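Local coordinates for protein open reading frame 2 (Aeromonas sobria, PDB 3WQB) that probably acts as a chaperone that binds a secreted serine protease of the same bacterium and assists its folding, at residues T79-L85 / N135-S141. Sequence-based numbering, arbitrary orientation.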
loop_
_atom_site.group_PDB
_atom_site.type_symbol
_atom_site.label_atom_id
_atom_site.label_comp_id
_atom_site.label_asym_id
_atom_site.label_seq_id
_atom_site.Cartn_x
_atom_site.Cartn_y
_atom_site.Cartn_z
ATOM N N THR B 79 -22.129 6.183 -2.286
ATOM C CA THR B 79 -23.433 5.847 -2.840
ATOM C C THR B 79 -23.874 4.465 -2.389
ATOM O O THR B 79 -23.085 3.525 -2.366
ATOM C CB THR B 79 -23.423 5.937 -4.384
ATOM O OG1 THR B 79 -23.046 7.265 -4.765
ATOM C CG2 THR B 79 -24.795 5.646 -4.965
ATOM N N VAL B 80 -25.143 4.350 -2.018
ATOM C CA VAL B 80 -25.717 3.055 -1.683
ATOM C C VAL B 80 -25.822 2.269 -2.982
ATOM O O VAL B 80 -26.628 2.605 -3.853
ATOM C CB VAL B 80 -27.112 3.206 -1.033
ATOM C CG1 VAL B 80 -27.692 1.834 -0.693
ATOM C CG2 VAL B 80 -27.032 4.083 0.202
ATOM N N SER B 81 -24.988 1.241 -3.122
ATOM C CA SER B 81 -24.897 0.490 -4.374
ATOM C C SER B 81 -26.108 -0.401 -4.636
ATOM O O SER B 81 -26.397 -0.731 -5.788
ATOM C CB SER B 81 -23.623 -0.361 -4.398
ATOM O OG SER B 81 -23.736 -1.487 -3.540
ATOM N N GLY B 82 -26.801 -0.795 -3.567
ATOM C CA GLY B 82 -27.882 -1.774 -3.657
ATOM C C GLY B 82 -27.490 -3.157 -3.162
ATOM O O GLY B 82 -28.351 -4.018 -2.956
ATOM N N THR B 83 -26.188 -3.367 -2.968
ATOM C CA THR B 83 -25.652 -4.650 -2.513
ATOM C C THR B 83 -25.476 -4.679 -0.996
ATOM O O THR B 83 -25.061 -3.689 -0.387
ATOM C CB THR B 83 -24.319 -4.977 -3.237
ATOM O OG1 THR B 83 -24.575 -5.137 -4.636
ATOM C CG2 THR B 83 -23.670 -6.259 -2.700
ATOM N N LEU B 84 -25.828 -5.820 -0.407
ATOM C CA LEU B 84 -25.584 -6.118 0.997
ATOM C C LEU B 84 -24.587 -7.258 1.088
ATOM O O LEU B 84 -24.728 -8.270 0.390
ATOM C CB LEU B 84 -26.884 -6.546 1.693
ATOM C CG LEU B 84 -28.059 -5.571 1.730
ATOM C CD1 LEU B 84 -29.366 -6.336 1.793
ATOM C CD2 LEU B 84 -27.946 -4.638 2.906
ATOM N N LEU B 85 -23.577 -7.093 1.935
ATOM C CA LEU B 85 -22.665 -8.192 2.272
ATOM C C LEU B 85 -23.184 -8.848 3.536
ATOM O O LEU B 85 -23.495 -8.167 4.511
ATOM C CB LEU B 85 -21.235 -7.697 2.498
ATOM C CG LEU B 85 -20.516 -6.880 1.419
ATOM C CD1 LEU B 85 -19.033 -6.880 1.726
ATOM C CD2 LEU B 85 -20.754 -7.370 0.003
ATOM N N ASN B 135 -24.367 -10.916 10.710
ATOM C CA ASN B 135 -23.470 -9.810 10.378
ATOM C C ASN B 135 -23.717 -9.335 8.950
ATOM O O ASN B 135 -23.641 -10.115 8.005
ATOM C CB ASN B 135 -22.005 -10.221 10.558
ATOM C CG ASN B 135 -21.506 -10.023 11.981
ATOM O OD1 ASN B 135 -22.189 -10.357 12.950
ATOM N ND2 ASN B 135 -20.300 -9.475 12.108
ATOM N N VAL B 136 -24.038 -8.056 8.813
ATOM C CA VAL B 136 -24.412 -7.475 7.523
ATOM C C VAL B 136 -23.719 -6.126 7.315
ATOM O O VAL B 136 -23.518 -5.371 8.261
ATOM C CB VAL B 136 -25.964 -7.338 7.400
ATOM C CG1 VAL B 136 -26.550 -6.522 8.557
ATOM C CG2 VAL B 136 -26.376 -6.737 6.058
ATOM N N GLN B 137 -23.352 -5.838 6.068
ATOM C CA GLN B 137 -22.801 -4.540 5.704
ATOM C C GLN B 137 -23.489 -4.046 4.437
ATOM O O GLN B 137 -23.534 -4.751 3.425
ATOM C CB GLN B 137 -21.278 -4.625 5.495
ATOM C CG GLN B 137 -20.593 -3.287 5.165
ATOM C CD GLN B 137 -19.122 -3.449 4.802
ATOM O OE1 GLN B 137 -18.695 -4.514 4.373
ATOM N NE2 GLN B 137 -18.341 -2.389 4.982
ATOM N N ILE B 138 -24.056 -2.847 4.514
ATOM C CA ILE B 138 -24.605 -2.180 3.337
ATOM C C ILE B 138 -23.442 -1.602 2.541
ATOM O O ILE B 138 -22.651 -0.818 3.074
ATOM C CB ILE B 138 -25.577 -1.044 3.736
ATOM C CG1 ILE B 138 -26.749 -1.616 4.542
ATOM C CG2 ILE B 138 -26.081 -0.306 2.496
ATOM C CD1 ILE B 138 -27.583 -0.587 5.286
ATOM N N GLU B 139 -23.314 -2.005 1.278
ATOM C CA GLU B 139 -22.217 -1.483 0.462
ATOM C C GLU B 139 -22.398 -0.007 0.120
ATOM O O GLU B 139 -23.410 0.395 -0.462
ATOM C CB GLU B 139 -22.003 -2.289 -0.816
ATOM C CG GLU B 139 -20.936 -1.650 -1.706
ATOM C CD GLU B 139 -20.565 -2.485 -2.899
ATOM O OE1 GLU B 139 -21.466 -2.933 -3.632
ATOM O OE2 GLU B 139 -19.355 -2.658 -3.120
ATOM N N LEU B 140 -21.402 0.781 0.493
ATOM C CA LEU B 140 -21.351 2.195 0.166
ATOM C C LEU B 140 -20.180 2.399 -0.784
ATOM O O LEU B 140 -19.014 2.344 -0.374
ATOM C CB LEU B 140 -21.209 3.041 1.435
ATOM C CG LEU B 140 -22.282 2.815 2.514
ATOM C CD1 LEU B 140 -21.980 3.635 3.770
ATOM C CD2 LEU B 140 -23.699 3.104 1.997
ATOM N N SER B 141 -20.507 2.617 -2.053
ATOM C CA SER B 141 -19.524 2.658 -3.129
ATOM C C SER B 141 -19.018 4.069 -3.365
ATOM O O SER B 141 -19.615 5.040 -2.908
ATOM C CB SER B 141 -20.135 2.104 -4.417
ATOM O OG SER B 141 -21.112 2.994 -4.925
HETATM O O HOH W 1 -25.886 -0.962 -0.837
#
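Glu139 reaches across to Ser81 and Thr83 where the chain turns a corner at Gly82. With CG anti to the backbone N (chi1 175°) and the chain extended beyond it, its side chain runs alongside the Ser81 hydroxyl. Glu139 CB lies 3.3 Å from Ser81 OG, with Thr83 O as its second neighbour, and Glu139 CG and CD both stay 3.4 Å from Ser81 OG. At the tip, Glu139 OE1 accepts a hydrogen bond from Ser81 OG (2.7 Å) on its anti side, 25° out of the carboxylate plane, and also touches Thr83 CB at 3.5 Å; OE2 is taken by a backbone group of the partner protein chain. Ser81 OG in turn accepts from Thr83 N (3.1 Å), forming an ST turn, so this hydroxyl links the corner to the carboxylate. Two direct bonds, Ser81 N to Glu139 O and Glu139 N to Thr83 O, cross the beta bulge here, and a water adds to them, accepting from Gly82 N and donating to both oxygens. Antiparallel bonding is regular beyond it, Thr79 pairing with Ser141 and Leu85 with Gln137. On the other face, Leu84 CD2 lies against Ile138 CG1 (3.6 Å), and both residues pack against helix 122-131. Strand 136-141 thus runs between 78-81 and 83-87, with 111-116 flanking 83-87.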